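Long-range contacts in VirX1 (Cyanophage Syn10, PDB 6QGM), which acts as a viral halogenase that iodinates diverse substrates, probably using reduced flavin as other members of the tryptophan halogenase family do: residues 110-115 / 471-476; 115-120 / 492-497. All coordinates share one frame; numbering follows the deposited sequence.

Contact 1. Residues 110-115 / 471-476; sequences GINTWG and LRPQSY
The Trp114 indole presents the rim of its six-membered ring to the loop 471-476. Leu471 O lies at the edge, near the ring plane, 4.2 Å from Trp114 CZ3, while Arg472 CG approaches the same carbon obliquely; Phe130 meets the indole in an edge-to-face pair. CG anti to the backbone N (chi1 177°) carries the indole alongside the loop, and NE1 is hydrogen-bonded to Thr129 OG1. The Arg472 guanidinium uses its edge within its own segment: NH2 donates to Ser475 O at 2.8 Å, nearly straight at 176°, in the guanidinium plane and on a carbonyl lone pair. A bend at chi3 turns the group back along the loop, leaving Arg472 CD 3.9 Å from Gly115 O.

The Pro473 ring and the Asn112 side chain run antiparallel, side by side, with Asn112 OD1 3.5 Å from Pro473 CB. The CD corner of the proline meets bare backbone, 4.0 Å from Gly115 CA; the CB direction of Gly115 points at Pro473 CD, leaving no room for a side-chain carbon. The amides of Asn112 and Gln474 are turned 74° apart. Asn112 is hydrogen-bonded through OD1 to Trp455 N and through ND2 to Thr454 OG1, Gln474 through NE2 to Asn453 O and through OE1 to Ser480 OG. Gln375 OE1 and the Tyr371 hydroxyl of the second subunit are hydrogen-bonded to Arg472 N and Pro473 O.

Asn112 and the first turn of helix 113-120 are thus joined to the loop between helices 462-468 and 477-484, beside a subunit interface. Between the segments the contact is van der Waals packing, 260 Å² in all; both amides are satisfied from outside and Arg472 NH2 by its own loop, which probably fixes how these groups are turned.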
ATOM      1  N   GLY B 110      15.223  19.271   4.286  1.00 61.05           N
ATOM      2  CA  GLY B 110      15.329  18.113   5.192  1.00 59.69           C
ATOM      3  C   GLY B 110      16.527  17.238   4.841  1.00 59.36           C
ATOM      4  O   GLY B 110      17.637  17.787   4.734  1.00 61.49           O
ATOM      5  N   ILE B 111      16.311  15.931   4.643  1.00 59.24           N
ATOM      6  CA  ILE B 111      17.345  14.880   4.360  1.00 56.60           C
ATOM      7  C   ILE B 111      18.156  15.192   3.090  1.00 56.06           C
ATOM      8  O   ILE B 111      19.301  14.674   2.967  1.00 54.25           O
ATOM      9  CB  ILE B 111      16.686  13.493   4.284  1.00 57.36           C
ATOM     10  CG1 ILE B 111      17.719  12.368   4.159  1.00 59.50           C
ATOM     11  CG2 ILE B 111      15.667  13.428   3.164  1.00 56.43           C
ATOM     12  CD1 ILE B 111      17.180  10.975   4.458  1.00 59.93           C
ATOM     13  N   ASN B 112      17.587  15.979   2.165  1.00 54.28           N
ATOM     14  CA  ASN B 112      18.191  16.339   0.853  1.00 51.39           C
ATOM     15  C   ASN B 112      19.269  17.427   1.017  1.00 50.35           C
ATOM     16  O   ASN B 112      19.912  17.775  -0.004  1.00 49.17           O
ATOM     17  CB  ASN B 112      17.130  16.773  -0.164  1.00 50.81           C
ATOM     18  CG  ASN B 112      16.066  15.707  -0.395  1.00 50.39           C
ATOM     19  OD1 ASN B 112      16.320  14.517  -0.226  1.00 53.53           O
ATOM     20  ND2 ASN B 112      14.861  16.099  -0.757  1.00 48.03           N
ATOM     21  N   THR B 113      19.457  17.958   2.232  1.00 50.31           N
ATOM     22  CA  THR B 113      20.437  19.038   2.525  1.00 50.86           C
ATOM     23  C   THR B 113      21.840  18.551   2.144  1.00 48.47           C
ATOM     24  O   THR B 113      22.528  19.268   1.382  1.00 48.13           O
ATOM     25  CB  THR B 113      20.352  19.511   3.987  1.00 52.24           C
ATOM     26  OG1 THR B 113      19.049  20.037   4.254  1.00 51.08           O
ATOM     27  CG2 THR B 113      21.373  20.573   4.351  1.00 52.45           C
ATOM     28  N   TRP B 114      22.258  17.381   2.629  1.00 47.79           N
ATOM     29  CA  TRP B 114      23.645  16.898   2.384  1.00 45.98           C
ATOM     30  C   TRP B 114      23.939  16.860   0.878  1.00 46.00           C
ATOM     31  O   TRP B 114      25.019  17.327   0.471  1.00 45.16           O
ATOM     32  CB  TRP B 114      23.931  15.542   3.034  1.00 44.26           C
ATOM     33  CG  TRP B 114      25.319  15.121   2.676  1.00 42.49           C
ATOM     34  CD1 TRP B 114      26.489  15.556   3.228  1.00 42.56           C
ATOM     35  CD2 TRP B 114      25.682  14.306   1.558  1.00 41.41           C
ATOM     36  NE1 TRP B 114      27.552  15.013   2.572  1.00 42.75           N
ATOM     37  CE2 TRP B 114      27.089  14.247   1.534  1.00 42.30           C
ATOM     38  CE3 TRP B 114      24.954  13.611   0.588  1.00 41.14           C
ATOM     39  CZ2 TRP B 114      27.780  13.487   0.590  1.00 42.52           C
ATOM     40  CZ3 TRP B 114      25.635  12.884  -0.356  1.00 41.24           C
ATOM     41  CH2 TRP B 114      27.027  12.813  -0.341  1.00 42.01           C
ATOM     42  N   GLY B 115      23.020  16.297   0.092  1.00 47.61           N
ATOM     43  CA  GLY B 115      23.125  16.199  -1.376  1.00 50.03           C
ATOM     44  C   GLY B 115      23.328  17.556  -2.037  1.00 53.41           C
ATOM     45  O   GLY B 115      24.174  17.630  -2.941  1.00 54.52           O
ATOM     46  N   LEU B 471      25.893   8.478  -4.865  1.00 46.71           N
ATOM     47  CA  LEU B 471      24.583   8.973  -5.367  1.00 47.24           C
ATOM     48  C   LEU B 471      24.065  10.099  -4.458  1.00 45.69           C
ATOM     49  O   LEU B 471      24.408  10.124  -3.292  1.00 46.17           O
ATOM     50  CB  LEU B 471      23.604   7.795  -5.440  1.00 47.57           C
ATOM     51  CG  LEU B 471      23.992   6.660  -6.381  1.00 47.55           C
ATOM     52  CD1 LEU B 471      23.330   5.358  -5.971  1.00 47.69           C
ATOM     53  CD2 LEU B 471      23.639   7.001  -7.806  1.00 47.77           C
ATOM     54  N   ARG B 472      23.271  10.997  -5.032  1.00 47.01           N
ATOM     55  CA  ARG B 472      22.645  12.189  -4.399  1.00 46.15           C
ATOM     56  C   ARG B 472      21.172  12.262  -4.784  1.00 47.23           C
ATOM     57  O   ARG B 472      20.810  11.858  -5.882  1.00 50.10           O
ATOM     58  CB  ARG B 472      23.371  13.440  -4.895  1.00 45.07           C
ATOM     59  CG  ARG B 472      24.802  13.546  -4.390  1.00 44.24           C
ATOM     60  CD  ARG B 472      25.558  14.684  -5.051  1.00 44.44           C
ATOM     61  NE  ARG B 472      25.442  14.654  -6.494  1.00 45.20           N
ATOM     62  CZ  ARG B 472      25.977  13.724  -7.279  1.00 45.21           C
ATOM     63  NH1 ARG B 472      26.662  12.721  -6.763  1.00 44.73           N
ATOM     64  NH2 ARG B 472      25.814  13.786  -8.586  1.00 45.89           N
ATOM     65  N   PRO B 473      20.275  12.773  -3.919  1.00 50.71           N
ATOM     66  CA  PRO B 473      18.848  12.852  -4.245  1.00 53.49           C
ATOM     67  C   PRO B 473      18.580  13.715  -5.484  1.00 53.11           C
ATOM     68  O   PRO B 473      17.778  13.306  -6.313  1.00 53.08           O
ATOM     69  CB  PRO B 473      18.162  13.442  -2.998  1.00 54.96           C
ATOM     70  CG  PRO B 473      19.293  14.010  -2.155  1.00 55.16           C
ATOM     71  CD  PRO B 473      20.572  13.300  -2.581  1.00 54.12           C
ATOM     72  N   GLN B 474      19.259  14.859  -5.581  1.00 52.61           N
ATOM     73  CA  GLN B 474      19.334  15.680  -6.816  1.00 55.73           C
ATOM     74  C   GLN B 474      20.768  15.607  -7.319  1.00 54.94           C
ATOM     75  O   GLN B 474      21.677  15.977  -6.561  1.00 58.76           O
ATOM     76  CB  GLN B 474      18.898  17.114  -6.538  1.00 59.97           C
ATOM     77  CG  GLN B 474      17.409  17.233  -6.202  1.00 63.60           C
ATOM     78  CD  GLN B 474      17.129  18.185  -5.054  1.00 66.70           C
ATOM     79  OE1 GLN B 474      17.759  19.243  -4.945  1.00 67.56           O
ATOM     80  NE2 GLN B 474      16.235  17.767  -4.159  1.00 66.27           N
ATOM     81  N   SER B 475      20.963  15.087  -8.535  1.00 54.62           N
ATOM     82  CA  SER B 475      22.292  14.698  -9.076  1.00 51.15           C
ATOM     83  C   SER B 475      23.062  15.945  -9.528  1.00 50.16           C
ATOM     84  O   SER B 475      24.291  15.854  -9.602  1.00 48.68           O
ATOM     85  CB  SER B 475      22.166  13.670 -10.178  1.00 50.13           C
ATOM     86  OG  SER B 475      21.288  14.086 -11.208  1.00 49.52           O
ATOM     87  N   TYR B 476      22.369  17.053  -9.810  1.00 50.47           N
ATOM     88  CA  TYR B 476      22.949  18.333 -10.288  1.00 51.34           C
ATOM     89  C   TYR B 476      22.192  19.524  -9.678  1.00 53.32           C
ATOM     90  O   TYR B 476      20.961  19.437  -9.424  1.00 51.65           O
ATOM     91  CB  TYR B 476      22.945  18.392 -11.816  1.00 50.57           C
ATOM     92  CG  TYR B 476      21.608  18.311 -12.513  1.00 50.82           C
ATOM     93  CD1 TYR B 476      20.858  17.148 -12.508  1.00 50.77           C
ATOM     94  CD2 TYR B 476      21.138  19.379 -13.261  1.00 52.45           C
ATOM     95  CE1 TYR B 476      19.651  17.063 -13.175  1.00 52.37           C
ATOM     96  CE2 TYR B 476      19.937  19.312 -13.948  1.00 53.65           C
ATOM     97  CZ  TYR B 476      19.183  18.154 -13.891  1.00 53.55           C
ATOM     98  OH  TYR B 476      17.981  18.116 -14.528  1.00 52.70           O
TER

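Contact 2. Residues 115-120 / 492-497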
ATOM      1  N   GLY B 115      23.020  16.297   0.092  1.00 47.61           N
ATOM      2  CA  GLY B 115      23.125  16.199  -1.376  1.00 50.03           C
ATOM      3  C   GLY B 115      23.328  17.556  -2.037  1.00 53.41           C
ATOM      4  O   GLY B 115      24.174  17.630  -2.941  1.00 54.52           O
ATOM      5  N   LYS B 116      22.585  18.597  -1.629  1.00 54.52           N
ATOM      6  CA  LYS B 116      22.749  19.962  -2.191  1.00 57.28           C
ATOM      7  C   LYS B 116      24.155  20.481  -1.857  1.00 56.36           C
ATOM      8  O   LYS B 116      24.797  21.040  -2.771  1.00 54.96           O
ATOM      9  CB  LYS B 116      21.645  20.900  -1.704  1.00 61.15           C
ATOM     10  CG  LYS B 116      20.263  20.548  -2.235  1.00 65.23           C
ATOM     11  CD  LYS B 116      19.169  21.536  -1.898  1.00 67.94           C
ATOM     12  CE  LYS B 116      19.371  22.908  -2.506  1.00 69.36           C
ATOM     13  NZ  LYS B 116      18.078  23.600  -2.734  1.00 70.99           N
ATOM     14  N   LEU B 117      24.626  20.266  -0.620  1.00 55.02           N
ATOM     15  CA  LEU B 117      26.003  20.628  -0.184  1.00 54.80           C
ATOM     16  C   LEU B 117      27.027  19.944  -1.106  1.00 54.01           C
ATOM     17  O   LEU B 117      27.969  20.632  -1.564  1.00 54.75           O
ATOM     18  CB  LEU B 117      26.228  20.218   1.278  1.00 54.25           C
ATOM     19  CG  LEU B 117      25.545  21.097   2.323  1.00 52.90           C
ATOM     20  CD1 LEU B 117      25.724  20.539   3.725  1.00 51.69           C
ATOM     21  CD2 LEU B 117      26.096  22.502   2.259  1.00 54.36           C
ATOM     22  N   ALA B 118      26.840  18.643  -1.354  1.00 51.87           N
ATOM     23  CA  ALA B 118      27.706  17.803  -2.216  1.00 51.22           C
ATOM     24  C   ALA B 118      27.777  18.393  -3.635  1.00 51.55           C
ATOM     25  O   ALA B 118      28.886  18.394  -4.205  1.00 51.64           O
ATOM     26  CB  ALA B 118      27.204  16.385  -2.232  1.00 50.84           C
ATOM     27  N   ASN B 119      26.663  18.907  -4.173  1.00 50.37           N
ATOM     28  CA  ASN B 119      26.597  19.490  -5.543  1.00 50.25           C
ATOM     29  C   ASN B 119      27.305  20.845  -5.557  1.00 51.02           C
ATOM     30  O   ASN B 119      28.107  21.087  -6.473  1.00 51.61           O
ATOM     31  CB  ASN B 119      25.157  19.608  -6.051  1.00 51.56           C
ATOM     32  CG  ASN B 119      24.616  18.307  -6.617  1.00 51.84           C
ATOM     33  OD1 ASN B 119      25.379  17.471  -7.115  1.00 47.72           O
ATOM     34  ND2 ASN B 119      23.299  18.130  -6.552  1.00 53.96           N
ATOM     35  N   LYS B 120      27.016  21.693  -4.566  1.00 52.59           N
ATOM     36  CA  LYS B 120      27.525  23.082  -4.481  1.00 53.50           C
ATOM     37  C   LYS B 120      29.010  23.084  -4.122  1.00 53.89           C
ATOM     38  O   LYS B 120      29.735  23.901  -4.689  1.00 55.91           O
ATOM     39  CB  LYS B 120      26.726  23.853  -3.438  1.00 55.07           C
ATOM     40  CG  LYS B 120      25.265  24.093  -3.789  1.00 55.91           C
ATOM     41  CD  LYS B 120      24.596  24.993  -2.752  1.00 59.44           C
ATOM     42  CE  LYS B 120      23.525  25.869  -3.354  1.00 62.50           C
ATOM     43  NZ  LYS B 120      22.356  25.041  -3.692  1.00 65.10           N
ATOM     44  N   TYR B 492      21.235  30.905  -0.876  1.00 76.52           N
ATOM     45  CA  TYR B 492      22.435  31.599  -0.363  1.00 78.56           C
ATOM     46  C   TYR B 492      22.771  31.078   1.045  1.00 74.12           C
ATOM     47  O   TYR B 492      23.975  30.966   1.296  1.00 73.48           O
ATOM     48  CB  TYR B 492      22.341  33.127  -0.431  1.00 85.73           C
ATOM     49  CG  TYR B 492      23.643  33.747   0.031  1.00 94.56           C
ATOM     50  CD1 TYR B 492      24.808  33.599  -0.723  1.00 96.87           C
ATOM     51  CD2 TYR B 492      23.752  34.387   1.265  1.00101.74           C
ATOM     52  CE1 TYR B 492      26.026  34.096  -0.281  1.00101.49           C
ATOM     53  CE2 TYR B 492      24.964  34.886   1.716  1.00104.94           C
ATOM     54  CZ  TYR B 492      26.102  34.746   0.941  1.00104.38           C
ATOM     55  OH  TYR B 492      27.287  35.255   1.386  1.00103.92           O
ATOM     56  N   TYR B 493      21.792  30.698   1.879  1.00 68.04           N
ATOM     57  CA  TYR B 493      21.988  30.233   3.283  1.00 64.89           C
ATOM     58  C   TYR B 493      22.812  28.933   3.366  1.00 61.51           C
ATOM     59  O   TYR B 493      23.221  28.551   4.487  1.00 60.37           O
ATOM     60  CB  TYR B 493      20.649  30.073   4.003  1.00 65.25           C
ATOM     61  CG  TYR B 493      19.763  28.948   3.540  1.00 63.50           C
ATOM     62  CD1 TYR B 493      18.976  29.072   2.409  1.00 64.08           C
ATOM     63  CD2 TYR B 493      19.682  27.765   4.258  1.00 62.93           C
ATOM     64  CE1 TYR B 493      18.134  28.054   1.989  1.00 62.47           C
ATOM     65  CE2 TYR B 493      18.845  26.732   3.859  1.00 61.46           C
ATOM     66  CZ  TYR B 493      18.060  26.880   2.728  1.00 60.57           C
ATOM     67  OH  TYR B 493      17.230  25.877   2.332  1.00 60.22           O
ATOM     68  N   TYR B 494      23.068  28.279   2.231  1.00 58.21           N
ATOM     69  CA  TYR B 494      23.894  27.050   2.145  1.00 55.78           C
ATOM     70  C   TYR B 494      25.357  27.408   2.430  1.00 55.93           C
ATOM     71  O   TYR B 494      26.063  26.573   3.028  1.00 55.61           O
ATOM     72  CB  TYR B 494      23.638  26.315   0.820  1.00 54.66           C
ATOM     73  CG  TYR B 494      22.560  25.267   0.938  1.00 53.12           C
ATOM     74  CD1 TYR B 494      21.211  25.589   0.896  1.00 53.08           C
ATOM     75  CD2 TYR B 494      22.902  23.948   1.174  1.00 52.53           C
ATOM     76  CE1 TYR B 494      20.232  24.625   1.058  1.00 53.39           C
ATOM     77  CE2 TYR B 494      21.940  22.962   1.314  1.00 52.93           C
ATOM     78  CZ  TYR B 494      20.596  23.302   1.267  1.00 54.62           C
ATOM     79  OH  TYR B 494      19.643  22.328   1.415  1.00 55.18           O
ATOM     80  N   GLU B 495      25.801  28.609   2.058  1.00 57.11           N
ATOM     81  CA  GLU B 495      27.155  29.143   2.392  1.00 59.45           C
ATOM     82  C   GLU B 495      27.354  29.067   3.907  1.00 60.64           C
ATOM     83  O   GLU B 495      28.459  28.683   4.321  1.00 60.01           O
ATOM     84  CB  GLU B 495      27.305  30.596   1.944  1.00 61.48           C
ATOM     85  CG  GLU B 495      27.420  30.742   0.441  1.00 61.90           C
ATOM     86  CD  GLU B 495      28.781  30.333  -0.084  1.00 62.17           C
ATOM     87  OE1 GLU B 495      29.778  30.829   0.502  1.00 63.81           O
ATOM     88  OE2 GLU B 495      28.882  29.617  -1.134  1.00 61.79           O
ATOM     89  N   ASP B 496      26.318  29.394   4.690  1.00 63.25           N
ATOM     90  CA  ASP B 496      26.357  29.394   6.177  1.00 64.30           C
ATOM     91  C   ASP B 496      26.289  27.947   6.683  1.00 62.09           C
ATOM     92  O   ASP B 496      27.022  27.633   7.633  1.00 60.45           O
ATOM     93  CB  ASP B 496      25.237  30.227   6.797  1.00 67.40           C
ATOM     94  CG  ASP B 496      25.433  31.726   6.764  1.00 71.97           C
ATOM     95  OD1 ASP B 496      26.562  32.214   6.478  1.00 74.96           O
ATOM     96  OD2 ASP B 496      24.447  32.393   7.044  1.00 71.91           O
ATOM     97  N   ILE B 497      25.455  27.091   6.075  1.00 59.76           N
ATOM     98  CA  ILE B 497      25.368  25.661   6.476  1.00 55.85           C
ATOM     99  C   ILE B 497      26.755  25.058   6.285  1.00 55.50           C
ATOM    100  O   ILE B 497      27.224  24.363   7.204  1.00 56.60           O
ATOM    101  CB  ILE B 497      24.284  24.890   5.705  1.00 52.78           C
ATOM    102  CG1 ILE B 497      22.885  25.426   5.996  1.00 53.38           C
ATOM    103  CG2 ILE B 497      24.357  23.417   6.047  1.00 51.76           C
ATOM    104  CD1 ILE B 497      21.777  24.737   5.249  1.00 52.60           C
TER
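Tyr494 carries this contact, with its ring set between the side chains of helix 113-120 and its own helix. Lys120 NZ stands over one face in a cation-pi contact, 4.9 Å from the ring centroid and 20° off the normal. Lys116 runs transverse to the Tyr494 side chain on that same side, its CB 3.7 Å from Tyr494 CE2 and its CD 3.4 Å from Tyr494 OH. The opposite face is covered by Ile497 CD1, above the centre. At the edge, Leu117 CD2 lies 3.7 Å from Tyr494 CD2, and Leu117 CD1 continues the apolar packing to Ile497 CG2 at 3.9 Å.

Charged and polar partners hold these groups in place. Asp491 takes Lys116 NZ on OD1 and Lys120 NZ on OD2, Asp477 OD1 is a second salt-bridge partner of Lys120, and Tyr494 OH is hydrogen-bonded to Asp109 OD2. Two carboxylates at Lys120 NZ probably temper the charge that the ring feels.

The pairing joins one flank of helix 113-120 to the first turn of the long helix 494-512, and helix 477-484 adds a neighbour, Ser480 touching Lys116.

Overall arrangement
Contact 1 uses the residue before helix 113-120 and its first turn, contact 2 the rest of that short helix; they share Gly115, and their centres lie about 10 Å apart. Asn119 joins them, its ND2 2.7 Å from Gln474 O in a probable hydrogen bond, so the loop of contact 1 is tied to the helix turn used in contact 2. Along the chain the segments alternate. Helix 113-120 contacts both later pieces, the loop 471-476 and the start of helix 494-512. Both contacts lie well out on the same side of the chain, about 27 and 34 Å from its centre. Only contact 1 meets another chain of the assembly, the second subunit.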